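Local coordinates for formate-dependent phosphoribosylglycinamide formyltransferase (Mycobacterium tuberculosis H37Rv, PDB 6KHR), which is an ATP-grasp family protein that joins an N-terminal parallel sheet to a large antiparallel sheet, with two copies of the chain in the assembly, at residues Gly248-Asp251 / Leu257-Trp260; Ser313-Val318 / Val383-Gly388; Ala392-Pro397 / Arg403-Glu408; Ile241-Pro246 / Ala272-Ala277; Arg279-Leu284 / Gly288-Glu293. All coordinates share one frame; numbering follows the deposited sequence.

Contact 1: Gly248-Asp251 / Leu257-Trp260; sequences GHRD and LESW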
# COMPACT_ATOMS: atom_id res chain seq x y z
N GLY A 248 -6.55 -3.99 -18.34
CA GLY A 248 -6.77 -3.19 -19.54
C GLY A 248 -6.27 -1.76 -19.33
O GLY A 248 -6.37 -1.21 -18.23
N HIS A 249 -5.73 -1.17 -20.39
CA HIS A 249 -5.22 0.20 -20.26
C HIS A 249 -5.27 0.91 -21.61
O HIS A 249 -5.47 0.29 -22.66
CB HIS A 249 -3.80 0.25 -19.68
CG HIS A 249 -2.76 -0.44 -20.50
ND1 HIS A 249 -2.06 0.21 -21.51
CD2 HIS A 249 -2.26 -1.70 -20.45
CE1 HIS A 249 -1.19 -0.63 -22.04
NE2 HIS A 249 -1.30 -1.80 -21.42
N ARG A 250 -5.09 2.23 -21.55
CA ARG A 250 -5.22 3.11 -22.71
C ARG A 250 -4.87 4.54 -22.33
O ARG A 250 -4.98 4.94 -21.16
CB ARG A 250 -6.64 3.06 -23.29
CG ARG A 250 -7.61 4.04 -22.68
CD ARG A 250 -8.88 4.04 -23.47
NE ARG A 250 -9.93 4.73 -22.74
CZ ARG A 250 -10.11 6.04 -22.75
NH1 ARG A 250 -9.30 6.82 -23.47
NH2 ARG A 250 -11.09 6.57 -22.03
N ASP A 251 -4.52 5.32 -23.35
CA ASP A 251 -4.18 6.75 -23.22
C ASP A 251 -5.49 7.53 -23.12
O ASP A 251 -6.34 7.31 -23.92
CB ASP A 251 -3.27 7.20 -24.35
CG ASP A 251 -1.86 6.70 -24.15
OD1 ASP A 251 -1.46 6.54 -23.00
OD2 ASP A 251 -1.18 6.47 -25.14
N LEU A 257 -2.73 8.24 -18.32
CA LEU A 257 -2.97 6.85 -18.62
C LEU A 257 -4.13 6.34 -17.77
O LEU A 257 -4.24 6.68 -16.59
CB LEU A 257 -1.70 6.03 -18.40
CG LEU A 257 -1.85 4.51 -18.42
CD1 LEU A 257 -2.18 3.98 -19.81
CD2 LEU A 257 -0.61 3.83 -17.86
N GLU A 258 -5.04 5.59 -18.40
CA GLU A 258 -6.15 4.93 -17.73
C GLU A 258 -5.92 3.43 -17.73
O GLU A 258 -5.50 2.86 -18.73
CB GLU A 258 -7.49 5.24 -18.40
CG GLU A 258 -8.69 4.59 -17.70
CD GLU A 258 -10.03 4.73 -18.45
OE1 GLU A 258 -10.04 5.18 -19.62
OE2 GLU A 258 -11.09 4.37 -17.88
N SER A 259 -6.16 2.79 -16.59
CA SER A 259 -6.11 1.34 -16.52
C SER A 259 -7.28 0.86 -15.68
O SER A 259 -7.97 1.65 -15.01
CB SER A 259 -4.78 0.85 -15.92
OG SER A 259 -4.69 1.13 -14.53
N TRP A 260 -7.51 -0.45 -15.71
CA TRP A 260 -8.64 -1.06 -15.03
C TRP A 260 -8.41 -2.58 -15.00
O TRP A 260 -7.70 -3.12 -15.86
CB TRP A 260 -9.98 -0.69 -15.71
CG TRP A 260 -10.07 -1.11 -17.18
CD1 TRP A 260 -10.49 -2.32 -17.66
CD2 TRP A 260 -9.71 -0.33 -18.34
NE1 TRP A 260 -10.42 -2.34 -19.04
CE2 TRP A 260 -9.94 -1.14 -19.49
CE3 TRP A 260 -9.20 0.97 -18.53
CZ2 TRP A 260 -9.69 -0.70 -20.80
CZ3 TRP A 260 -8.95 1.42 -19.86
CH2 TRP A 260 -9.21 0.58 -20.96
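Trp260 folds its indole back across the hairpin onto Gly248. Having no side chain, the glycine lets the ring lie over its backbone: Gly248 CA is 4.0 Å from the centroid of the five-membered ring in a CH-pi contact, and Gly248 O lies above the centre of the indole. A first torsion of 59°, with CG between backbone N and carbonyl carbon, turns the ring this way, while NE1 bonds to Gln263. Arg250, on the same sheet face, runs extended to NE. Its CG meets the indole edge, 4.1 Å from Trp260 CZ3, and its NH2 makes a 3.0 Å salt bridge to Glu258 OE1. This oxygen lies over the guanidinium face, the two planes 73° apart; OE2 pairs with Arg403, so glutamate suits a place between two arginines. On the other face, Leu257 lays CD1 obliquely beside the His249 ring and 3.3 Å from Arg250 O, the imidazole NE2 bonds to Glu293, and Ser259, small but polar, bonds through OG to Ser313 O. Gly248–Trp260 and Arg250–Glu258 are the hydrogen-bonded antiparallel pairs. The hairpin is central in the large antiparallel sheet, strand 224-235 flanking His249 and strand 346-351 flanking Leu257 and Ser259.

Contact 2: Ser313-Val318 / Val383-Gly388; sequences SAWVTV and VIFGRG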
# COMPACT_ATOMS: atom_id res chain seq x y z
N SER A 313 0.55 0.92 -15.71
CA SER A 313 -0.80 0.35 -15.64
C SER A 313 -1.02 -0.49 -14.39
O SER A 313 -2.17 -0.66 -13.98
CB SER A 313 -1.11 -0.49 -16.87
OG SER A 313 -0.30 -1.65 -16.89
N ALA A 314 0.05 -1.00 -13.77
CA ALA A 314 -0.07 -1.82 -12.57
C ALA A 314 -0.63 -1.05 -11.37
O ALA A 314 -1.07 -1.69 -10.41
CB ALA A 314 1.30 -2.42 -12.22
N TRP A 315 -0.61 0.30 -11.40
CA TRP A 315 -1.03 1.10 -10.26
C TRP A 315 -2.43 0.74 -9.76
O TRP A 315 -2.71 0.91 -8.57
CB TRP A 315 -1.02 2.59 -10.61
CG TRP A 315 0.29 3.23 -10.38
CD1 TRP A 315 1.19 3.62 -11.32
CD2 TRP A 315 0.88 3.54 -9.11
NE1 TRP A 315 2.29 4.16 -10.72
CE2 TRP A 315 2.13 4.12 -9.36
CE3 TRP A 315 0.45 3.41 -7.78
CZ2 TRP A 315 2.97 4.56 -8.35
CZ3 TRP A 315 1.28 3.85 -6.77
CH2 TRP A 315 2.52 4.42 -7.06
N VAL A 316 -3.31 0.27 -10.64
CA VAL A 316 -4.65 -0.11 -10.20
C VAL A 316 -4.58 -1.16 -9.10
O VAL A 316 -5.45 -1.20 -8.22
CB VAL A 316 -5.50 -0.60 -11.39
CG1 VAL A 316 -4.88 -1.83 -12.05
CG2 VAL A 316 -6.90 -0.93 -10.96
N THR A 317 -3.54 -2.01 -9.11
CA THR A 317 -3.46 -3.13 -8.17
C THR A 317 -3.36 -2.65 -6.73
O THR A 317 -3.80 -3.38 -5.83
CB THR A 317 -2.29 -4.08 -8.51
OG1 THR A 317 -1.04 -3.37 -8.50
CG2 THR A 317 -2.50 -4.75 -9.88
N VAL A 318 -2.87 -1.42 -6.50
CA VAL A 318 -2.75 -0.90 -5.13
C VAL A 318 -4.07 -1.01 -4.39
O VAL A 318 -4.10 -1.21 -3.17
CB VAL A 318 -2.22 0.56 -5.16
CG1 VAL A 318 -2.36 1.22 -3.81
CG2 VAL A 318 -0.75 0.60 -5.59
N VAL A 383 -2.83 8.86 -4.63
CA VAL A 383 -1.40 8.80 -4.26
C VAL A 383 -0.75 10.04 -4.86
O VAL A 383 -0.61 10.07 -6.03
CB VAL A 383 -0.73 7.52 -4.79
CG1 VAL A 383 0.60 7.28 -4.13
CG2 VAL A 383 -1.59 6.31 -4.62
N ILE A 384 -0.42 11.04 -4.04
CA ILE A 384 0.18 12.33 -4.47
C ILE A 384 1.69 12.15 -4.53
O ILE A 384 2.20 11.53 -3.64
CB ILE A 384 -0.23 13.45 -3.51
CG1 ILE A 384 -1.73 13.64 -3.57
CG2 ILE A 384 0.47 14.74 -3.85
CD1 ILE A 384 -2.20 13.51 -4.94
N PHE A 385 2.37 12.73 -5.52
CA PHE A 385 3.80 12.38 -5.65
C PHE A 385 4.74 13.53 -6.02
O PHE A 385 5.82 13.16 -6.50
CB PHE A 385 3.95 11.33 -6.75
CG PHE A 385 3.98 9.92 -6.23
CD1 PHE A 385 4.73 9.61 -5.11
CD2 PHE A 385 3.25 8.93 -6.85
CE1 PHE A 385 4.76 8.32 -4.61
CE2 PHE A 385 3.28 7.65 -6.34
CZ PHE A 385 4.03 7.34 -5.23
N GLY A 386 4.44 14.80 -5.83
CA GLY A 386 5.50 15.75 -6.24
C GLY A 386 5.07 16.65 -7.37
O GLY A 386 3.93 17.13 -7.28
N ARG A 387 5.88 16.90 -8.41
CA ARG A 387 5.22 17.84 -9.31
C ARG A 387 4.59 17.06 -10.46
O ARG A 387 5.26 16.26 -11.12
CB ARG A 387 6.19 18.90 -9.84
CG ARG A 387 7.45 18.35 -10.50
CD ARG A 387 8.15 19.43 -11.34
NE ARG A 387 8.53 20.59 -10.54
CZ ARG A 387 9.13 21.67 -11.04
NH1 ARG A 387 9.41 21.74 -12.33
NH2 ARG A 387 9.44 22.68 -10.24
N GLY A 388 3.29 17.29 -10.68
CA GLY A 388 2.60 16.67 -11.79
C GLY A 388 2.39 15.18 -11.69
O GLY A 388 1.81 14.60 -12.61
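Trp315 and Val383 carry the closest backbone approach, yet their CA atoms stay 9.8 Å apart, so a turn leading into helix 317-320 meets the end of strand 380-384 and the loop after it through side chains alone. Trp315 and Phe385 reach out from opposite directions. The six-membered end of the indole touches the phenyl ring, with Trp315 CH2 lying 3.4 Å from Phe385 CE2, at the edge of the phenyl and near its plane. The rings are inclined at 60° with their centroids 5.7 Å apart, an oblique pairing. Val383, a compact branched residue suited to a buried strand, sets CG2 4.3 Å from Trp315 CZ3. The long, flat tryptophan is what bridges the gap between the two backbones. Behind it, Ala314 O accepts two bonds from Thr317, one from N and one from OG1, which ties the threonine hydroxyl into the turn carrying Trp315. Phe326 adds an edge-to-face partner for Trp315. With Glu40 of helix 36-47, these rings lie where the turn, the N-terminal region and strand 380-384 meet, the last outermost within this chain, its Ile384 making backbone hydrogen bonds to the second subunit; this is consistent with the multi-lobed build of ATP-grasp proteins.

Contact 3: Ala392-Pro397 / Arg403-Glu408; sequences ALATAP and RERARE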
# COMPACT_ATOMS: atom_id res chain seq x y z
N ALA A 392 -5.02 8.62 -9.43
CA ALA A 392 -6.41 8.59 -8.98
C ALA A 392 -6.91 7.16 -9.04
O ALA A 392 -6.66 6.45 -10.02
CB ALA A 392 -7.29 9.48 -9.86
N LEU A 393 -7.59 6.72 -7.97
CA LEU A 393 -8.02 5.33 -7.89
C LEU A 393 -9.46 5.23 -7.40
O LEU A 393 -9.88 5.99 -6.53
CB LEU A 393 -7.12 4.52 -6.95
CG LEU A 393 -5.63 4.54 -7.26
CD1 LEU A 393 -4.81 4.58 -5.97
CD2 LEU A 393 -5.27 3.32 -8.05
N ALA A 394 -10.18 4.27 -7.95
CA ALA A 394 -11.50 3.92 -7.46
C ALA A 394 -11.68 2.41 -7.59
O ALA A 394 -11.08 1.77 -8.46
CB ALA A 394 -12.60 4.62 -8.25
N THR A 395 -12.52 1.86 -6.72
CA THR A 395 -13.02 0.51 -6.92
C THR A 395 -14.54 0.57 -6.92
O THR A 395 -15.12 1.60 -6.60
CB THR A 395 -12.50 -0.47 -5.85
OG1 THR A 395 -12.80 0.05 -4.54
CG2 THR A 395 -10.97 -0.70 -6.02
N ALA A 396 -15.17 -0.54 -7.25
CA ALA A 396 -16.61 -0.63 -7.45
C ALA A 396 -16.98 -2.08 -7.67
O ALA A 396 -16.11 -2.91 -7.97
CB ALA A 396 -17.05 0.20 -8.66
N PRO A 397 -18.26 -2.44 -7.55
CA PRO A 397 -18.68 -3.79 -7.95
C PRO A 397 -18.54 -4.04 -9.42
O PRO A 397 -18.55 -5.21 -9.82
CB PRO A 397 -20.14 -3.87 -7.51
CG PRO A 397 -20.30 -2.82 -6.47
CD PRO A 397 -19.30 -1.73 -6.79
N ARG A 403 -14.33 2.77 -13.47
CA ARG A 403 -13.71 3.73 -14.39
C ARG A 403 -14.37 5.10 -14.30
O ARG A 403 -13.68 6.13 -14.35
CB ARG A 403 -13.74 3.21 -15.82
CG ARG A 403 -12.83 2.02 -16.02
CD ARG A 403 -12.96 1.45 -17.39
NE ARG A 403 -12.50 2.41 -18.39
CZ ARG A 403 -12.53 2.18 -19.70
NH1 ARG A 403 -13.00 1.04 -20.17
NH2 ARG A 403 -12.10 3.11 -20.54
N GLU A 404 -15.70 5.13 -14.14
CA GLU A 404 -16.38 6.42 -14.06
C GLU A 404 -15.98 7.18 -12.79
O GLU A 404 -15.75 8.39 -12.83
CB GLU A 404 -17.89 6.22 -14.13
CG GLU A 404 -18.66 7.49 -14.51
CD GLU A 404 -19.33 8.15 -13.31
OE1 GLU A 404 -20.17 9.06 -13.53
OE2 GLU A 404 -19.03 7.77 -12.16
N ARG A 405 -15.86 6.47 -11.67
CA ARG A 405 -15.42 7.10 -10.43
C ARG A 405 -13.99 7.62 -10.54
O ARG A 405 -13.68 8.70 -10.02
CB ARG A 405 -15.50 6.11 -9.27
CG ARG A 405 -16.84 5.60 -9.01
CD ARG A 405 -16.80 4.41 -8.08
NE ARG A 405 -18.10 4.31 -7.44
CZ ARG A 405 -18.44 3.39 -6.56
NH1 ARG A 405 -17.56 2.48 -6.18
NH2 ARG A 405 -19.66 3.39 -6.03
N ALA A 406 -13.11 6.84 -11.18
CA ALA A 406 -11.72 7.26 -11.30
C ALA A 406 -11.60 8.48 -12.19
O ALA A 406 -10.81 9.39 -11.91
CB ALA A 406 -10.84 6.12 -11.81
N ARG A 407 -12.39 8.54 -13.26
CA ARG A 407 -12.35 9.74 -14.08
C ARG A 407 -12.87 10.94 -13.29
O ARG A 407 -12.35 12.05 -13.44
CB ARG A 407 -13.13 9.48 -15.37
CG ARG A 407 -13.45 10.66 -16.22
CD ARG A 407 -14.87 10.56 -16.73
NE ARG A 407 -14.94 9.94 -18.05
CZ ARG A 407 -15.02 10.62 -19.18
NH1 ARG A 407 -15.05 11.95 -19.16
NH2 ARG A 407 -15.08 9.98 -20.35
N GLU A 408 -13.85 10.72 -12.39
CA GLU A 408 -14.31 11.80 -11.53
C GLU A 408 -13.21 12.23 -10.57
O GLU A 408 -12.88 13.42 -10.50
CB GLU A 408 -15.57 11.36 -10.78
CG GLU A 408 -16.86 11.91 -11.39
CD GLU A 408 -18.12 11.16 -10.95
OE1 GLU A 408 -18.02 10.06 -10.37
OE2 GLU A 408 -19.24 11.67 -11.20
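Arg405 lays the base of its side chain on Ala394, with CB atoms 3.4 Å apart, and sends its guanidinium on toward Thr395 and Ala396. The setting is a strand followed at once by a helix that doubles back over it: strand 390-395 and helix 399-413 form a beta-alpha unit, their local axes 6.8 Å apart and running at 151°. So near an approach calls for small residues. Ala392, Ala394 and Ala396 all project toward the helix, whereas Leu393 points to the other side of the sheet, where a larger side chain can pack. On the helix, Ala406 answers in kind: its CB is 4.2 Å from Ala394 CB, and Ala392 CB lies 4.1 Å from Ala406 O. Methyl groups suit so close a meeting of backbones, the CA atoms of Ala394 and Ala406 being 5.1 Å apart. Arginine suits the flank because its aliphatic stem can cover alanine while its charged head travels to the strand's end. CG stands beside the backbone N (chi1 -60°) and the chain is then extended as far as NE, which carries the guanidinium past Ala394. There Glu379 joins in: OE2 forms a salt bridge with Arg405 NH1, and OE1 accepts a hydrogen bond from Thr395 OG1, so one carboxylate serves both segments. Ala396 CB rests obliquely against the guanidinium. The edge of the guanidinium meets Thr395, NH1 of Arg405 donating to a lone pair of Thr395 O at 2.6 Å, nearly within the guanidinium plane.

Contact 4: Ile241-Pro246 / Ala272-Ala277; sequences IEFCAP and AAKSIA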
# COMPACT_ATOMS: atom_id res chain seq x y z
N ILE A 241 4.66 -19.80 -10.19
CA ILE A 241 4.42 -18.85 -11.26
C ILE A 241 2.93 -18.50 -11.29
O ILE A 241 2.09 -19.35 -11.62
CB ILE A 241 4.90 -19.34 -12.63
CG1 ILE A 241 4.50 -18.33 -13.71
CG2 ILE A 241 4.38 -20.73 -12.92
CD1 ILE A 241 5.53 -18.21 -14.84
N GLU A 242 2.59 -17.26 -10.93
CA GLU A 242 1.23 -16.78 -10.79
C GLU A 242 0.92 -15.74 -11.86
O GLU A 242 1.80 -14.98 -12.28
CB GLU A 242 1.00 -16.14 -9.43
CG GLU A 242 1.47 -16.96 -8.26
CD GLU A 242 0.35 -17.77 -7.68
OE1 GLU A 242 -0.20 -18.61 -8.41
OE2 GLU A 242 0.02 -17.55 -6.50
N PHE A 243 -0.34 -15.69 -12.26
CA PHE A 243 -0.82 -14.70 -13.22
C PHE A 243 -1.82 -13.77 -12.55
O PHE A 243 -2.74 -14.20 -11.86
CB PHE A 243 -1.45 -15.37 -14.43
CG PHE A 243 -0.51 -16.26 -15.18
CD1 PHE A 243 -0.32 -17.57 -14.80
CD2 PHE A 243 0.19 -15.78 -16.28
CE1 PHE A 243 0.55 -18.39 -15.49
CE2 PHE A 243 1.06 -16.58 -16.97
CZ PHE A 243 1.24 -17.90 -16.58
N CYS A 244 -1.66 -12.48 -12.77
CA CYS A 244 -2.71 -11.61 -12.30
C CYS A 244 -3.88 -11.64 -13.28
O CYS A 244 -3.80 -12.22 -14.36
CB CYS A 244 -2.15 -10.22 -12.08
SG CYS A 244 -1.01 -10.23 -10.67
N ALA A 245 -5.01 -11.08 -12.85
CA ALA A 245 -6.12 -10.86 -13.78
C ALA A 245 -5.71 -9.81 -14.81
O ALA A 245 -5.02 -8.85 -14.46
CB ALA A 245 -7.40 -10.41 -13.05
N PRO A 246 -6.09 -9.98 -16.07
CA PRO A 246 -5.67 -9.04 -17.11
C PRO A 246 -5.98 -7.61 -16.71
O PRO A 246 -7.04 -7.33 -16.13
CB PRO A 246 -6.50 -9.46 -18.33
CG PRO A 246 -6.83 -10.87 -18.09
CD PRO A 246 -7.00 -11.02 -16.59
N ALA A 272 -4.74 -18.00 -24.86
CA ALA A 272 -3.62 -17.45 -25.61
C ALA A 272 -2.75 -16.54 -24.74
O ALA A 272 -1.52 -16.64 -24.76
CB ALA A 272 -4.14 -16.67 -26.83
N ALA A 273 -3.38 -15.64 -23.98
CA ALA A 273 -2.63 -14.64 -23.22
C ALA A 273 -1.75 -15.30 -22.16
O ALA A 273 -0.56 -14.99 -22.06
CB ALA A 273 -3.59 -13.62 -22.59
N LYS A 274 -2.33 -16.19 -21.35
CA LYS A 274 -1.54 -16.91 -20.37
C LYS A 274 -0.37 -17.62 -21.04
O LYS A 274 0.78 -17.56 -20.58
CB LYS A 274 -2.41 -17.93 -19.63
CG LYS A 274 -3.20 -17.38 -18.43
CD LYS A 274 -3.59 -18.54 -17.51
CE LYS A 274 -4.70 -18.19 -16.53
NZ LYS A 274 -5.22 -19.43 -15.86
N SER A 275 -0.65 -18.28 -22.16
CA SER A 275 0.37 -19.05 -22.86
C SER A 275 1.54 -18.15 -23.26
O SER A 275 2.70 -18.44 -22.93
CB SER A 275 -0.26 -19.72 -24.07
OG SER A 275 0.53 -20.77 -24.53
N ILE A 276 1.24 -17.04 -23.94
CA ILE A 276 2.26 -16.07 -24.37
C ILE A 276 3.00 -15.49 -23.18
O ILE A 276 4.24 -15.47 -23.14
CB ILE A 276 1.61 -14.95 -25.21
CG1 ILE A 276 1.07 -15.48 -26.52
CG2 ILE A 276 2.56 -13.78 -25.38
CD1 ILE A 276 0.16 -14.50 -27.23
N ALA A 277 2.24 -14.94 -22.21
CA ALA A 277 2.85 -14.40 -20.99
C ALA A 277 3.79 -15.42 -20.34
O ALA A 277 4.95 -15.11 -20.05
CB ALA A 277 1.76 -13.97 -20.01
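Phe243 is the side chain that spans this contact, and almost all of what it does is apolar. Its ring is flanked in two ways. Over one face stands CG of Lys274, offset toward the rim and 4.3 Å from Phe243 CD2. At the edge, near the ring plane, Ala277 brings its methyl group to within 4.1 Å, measured from Ala277 CB to Phe243 CE2. The torsion that places CG beside the backbone N (chi1 -60°) directs the ring toward the helix. Each residue type fits its position: a flat phenyl fills the gap between strand and helix, where the CA atoms of Phe243 and Lys274 are 7.5 Å apart; alanine lets the ring edge come close to the helix; and lysine, exposed on the helix flank, offers its CG methylene to the ring while the rest of the chain runs on. No hydrogen bond joins the two segments. The ring also touches the helix backbone, Phe243 CE2 being 3.8 Å from Lys274 O, a van der Waals contact. Backbone bonds hold each partner within its own element: Ala277 N donates to Ala273 O in the helix, while Glu242 and Cys244 bond to Val231 and Ile229 on strand 224-235. Ala278 also touches Phe243, and Val230 touches Ala277. This is a helix packed on one face of an antiparallel sheet, the layered alpha/beta arrangement of the ATP-grasp fold.

Contact 5: Arg279-Leu284 / Gly288-Glu293; sequences RIVKAL and GVFGVE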
# COMPACT_ATOMS: atom_id res chain seq x y z
N ARG A 279 5.34 -17.97 -21.60
CA ARG A 279 6.50 -18.44 -22.35
C ARG A 279 7.60 -17.39 -22.42
O ARG A 279 8.77 -17.70 -22.21
CB ARG A 279 6.06 -18.93 -23.74
CG ARG A 279 5.13 -20.13 -23.65
CD ARG A 279 4.74 -20.73 -25.00
NE ARG A 279 5.67 -21.79 -25.35
CZ ARG A 279 6.76 -21.59 -26.07
NH1 ARG A 279 7.04 -20.37 -26.52
NH2 ARG A 279 7.58 -22.60 -26.36
N ILE A 280 7.26 -16.12 -22.67
CA ILE A 280 8.31 -15.10 -22.63
C ILE A 280 8.94 -15.02 -21.24
O ILE A 280 10.15 -14.79 -21.11
CB ILE A 280 7.79 -13.73 -23.10
CG1 ILE A 280 8.96 -12.77 -23.33
CG2 ILE A 280 6.88 -13.11 -22.09
CD1 ILE A 280 9.81 -13.16 -24.48
N VAL A 281 8.15 -15.24 -20.18
CA VAL A 281 8.70 -15.06 -18.85
C VAL A 281 9.65 -16.20 -18.51
O VAL A 281 10.71 -15.97 -17.91
CB VAL A 281 7.59 -14.90 -17.79
CG1 VAL A 281 8.14 -15.15 -16.38
CG2 VAL A 281 6.99 -13.49 -17.86
N LYS A 282 9.30 -17.43 -18.89
CA LYS A 282 10.20 -18.55 -18.60
C LYS A 282 11.49 -18.45 -19.40
O LYS A 282 12.54 -18.89 -18.92
CB LYS A 282 9.51 -19.90 -18.87
CG LYS A 282 8.68 -20.43 -17.70
CD LYS A 282 8.19 -21.85 -17.97
CE LYS A 282 7.53 -22.46 -16.74
NZ LYS A 282 6.76 -23.70 -17.06
N ALA A 283 11.45 -17.85 -20.59
CA ALA A 283 12.69 -17.65 -21.34
C ALA A 283 13.61 -16.67 -20.61
O ALA A 283 14.83 -16.84 -20.62
CB ALA A 283 12.39 -17.16 -22.76
N LEU A 284 13.04 -15.65 -19.98
CA LEU A 284 13.88 -14.74 -19.21
C LEU A 284 14.43 -15.42 -17.96
O LEU A 284 15.61 -15.27 -17.64
CB LEU A 284 13.10 -13.47 -18.84
CG LEU A 284 12.69 -12.64 -20.06
CD1 LEU A 284 11.66 -11.59 -19.67
CD2 LEU A 284 13.91 -11.99 -20.73
N GLY A 288 10.94 -12.71 -10.09
CA GLY A 288 10.58 -11.33 -10.37
C GLY A 288 9.11 -11.17 -10.68
O GLY A 288 8.32 -12.11 -10.64
N VAL A 289 8.76 -9.92 -10.96
CA VAL A 289 7.42 -9.55 -11.39
C VAL A 289 7.55 -8.98 -12.79
O VAL A 289 8.31 -8.03 -13.00
CB VAL A 289 6.76 -8.54 -10.45
CG1 VAL A 289 5.48 -8.11 -11.02
CG2 VAL A 289 6.50 -9.17 -9.12
N PHE A 290 6.86 -9.58 -13.73
CA PHE A 290 6.99 -9.20 -15.13
C PHE A 290 5.66 -8.66 -15.62
O PHE A 290 4.60 -9.21 -15.29
CB PHE A 290 7.44 -10.40 -15.98
CG PHE A 290 8.79 -10.96 -15.59
CD1 PHE A 290 8.93 -11.73 -14.44
CD2 PHE A 290 9.90 -10.73 -16.38
CE1 PHE A 290 10.16 -12.25 -14.08
CE2 PHE A 290 11.15 -11.25 -16.03
CZ PHE A 290 11.27 -12.01 -14.87
N GLY A 291 5.73 -7.56 -16.37
CA GLY A 291 4.57 -7.04 -17.06
C GLY A 291 4.67 -7.38 -18.53
O GLY A 291 5.65 -7.02 -19.20
N VAL A 292 3.70 -8.13 -19.01
CA VAL A 292 3.74 -8.60 -20.39
C VAL A 292 2.66 -7.85 -21.15
O VAL A 292 1.48 -7.93 -20.80
CB VAL A 292 3.53 -10.12 -20.49
CG1 VAL A 292 3.29 -10.51 -21.93
CG2 VAL A 292 4.71 -10.83 -19.96
N GLU A 293 3.08 -7.14 -22.19
CA GLU A 293 2.17 -6.30 -22.94
C GLU A 293 1.60 -7.06 -24.13
O GLU A 293 2.34 -7.67 -24.91
CB GLU A 293 2.89 -5.03 -23.39
CG GLU A 293 3.15 -4.07 -22.24
CD GLU A 293 1.88 -3.69 -21.47
OE1 GLU A 293 1.98 -3.31 -20.28
OE2 GLU A 293 0.76 -3.77 -22.04
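Phe290 turns one face of its ring to Val281, joining helix 267-284 to the strand that follows it. This alpha-beta unit, closed by a three-residue connection, belongs to the ATP-grasp domain; the local helix and strand axes run at 138°. Val281 uses both branches. CG1, anti to the backbone N (chi1 162°), stands over the face of the phenyl, 4.3 Å from its centroid and 20° off the ring normal, in a CH-pi contact. CG2 reaches the root of the same side chain, 3.6 Å from Phe290 CB. Leu284, one helical turn further on, comes in obliquely, its CD1 3.7 Å from Phe290 CE2. Thus a beta-branched residue covers the ring closely, and the longer leucine reaches the CD2-CE2 side. Phe290 and Val292 both point to the helix, whereas Gly291 between them has no side chain to set on the sheet's other face. All five touching residues are buried and apolar. Helix 122-129 packs on Leu284, and Val306 of strand 300-307 touches both Ile280 and Val292. Val292 crosses Ile280 obliquely: Val292 CG2 is 3.8 Å from Ile280 CG2 and 4.1 Å from Val281 CG2.

How the contacts relate
Following the chain, contact 4 opens first on strand 238-252, and contact 1 opens and closes within its span, a tight hairpin of that strand with strand 256-261. Helix 267-284 then closes contact 4 and, two residues on, opens contact 5, which closes almost at once on strand 288-297; Ala277 and Val292 touch where these two meet. Contact 2 closes the longest loop, 64 residues, from 313-318 to strand 380-384. Contact 3 follows as a short closure near the C-terminal end. None cross. All five reach the same antiparallel sheet: Glu258 and Arg403 bridge contacts 1 and 3, while Leu393 packs contact 3 against contact 2.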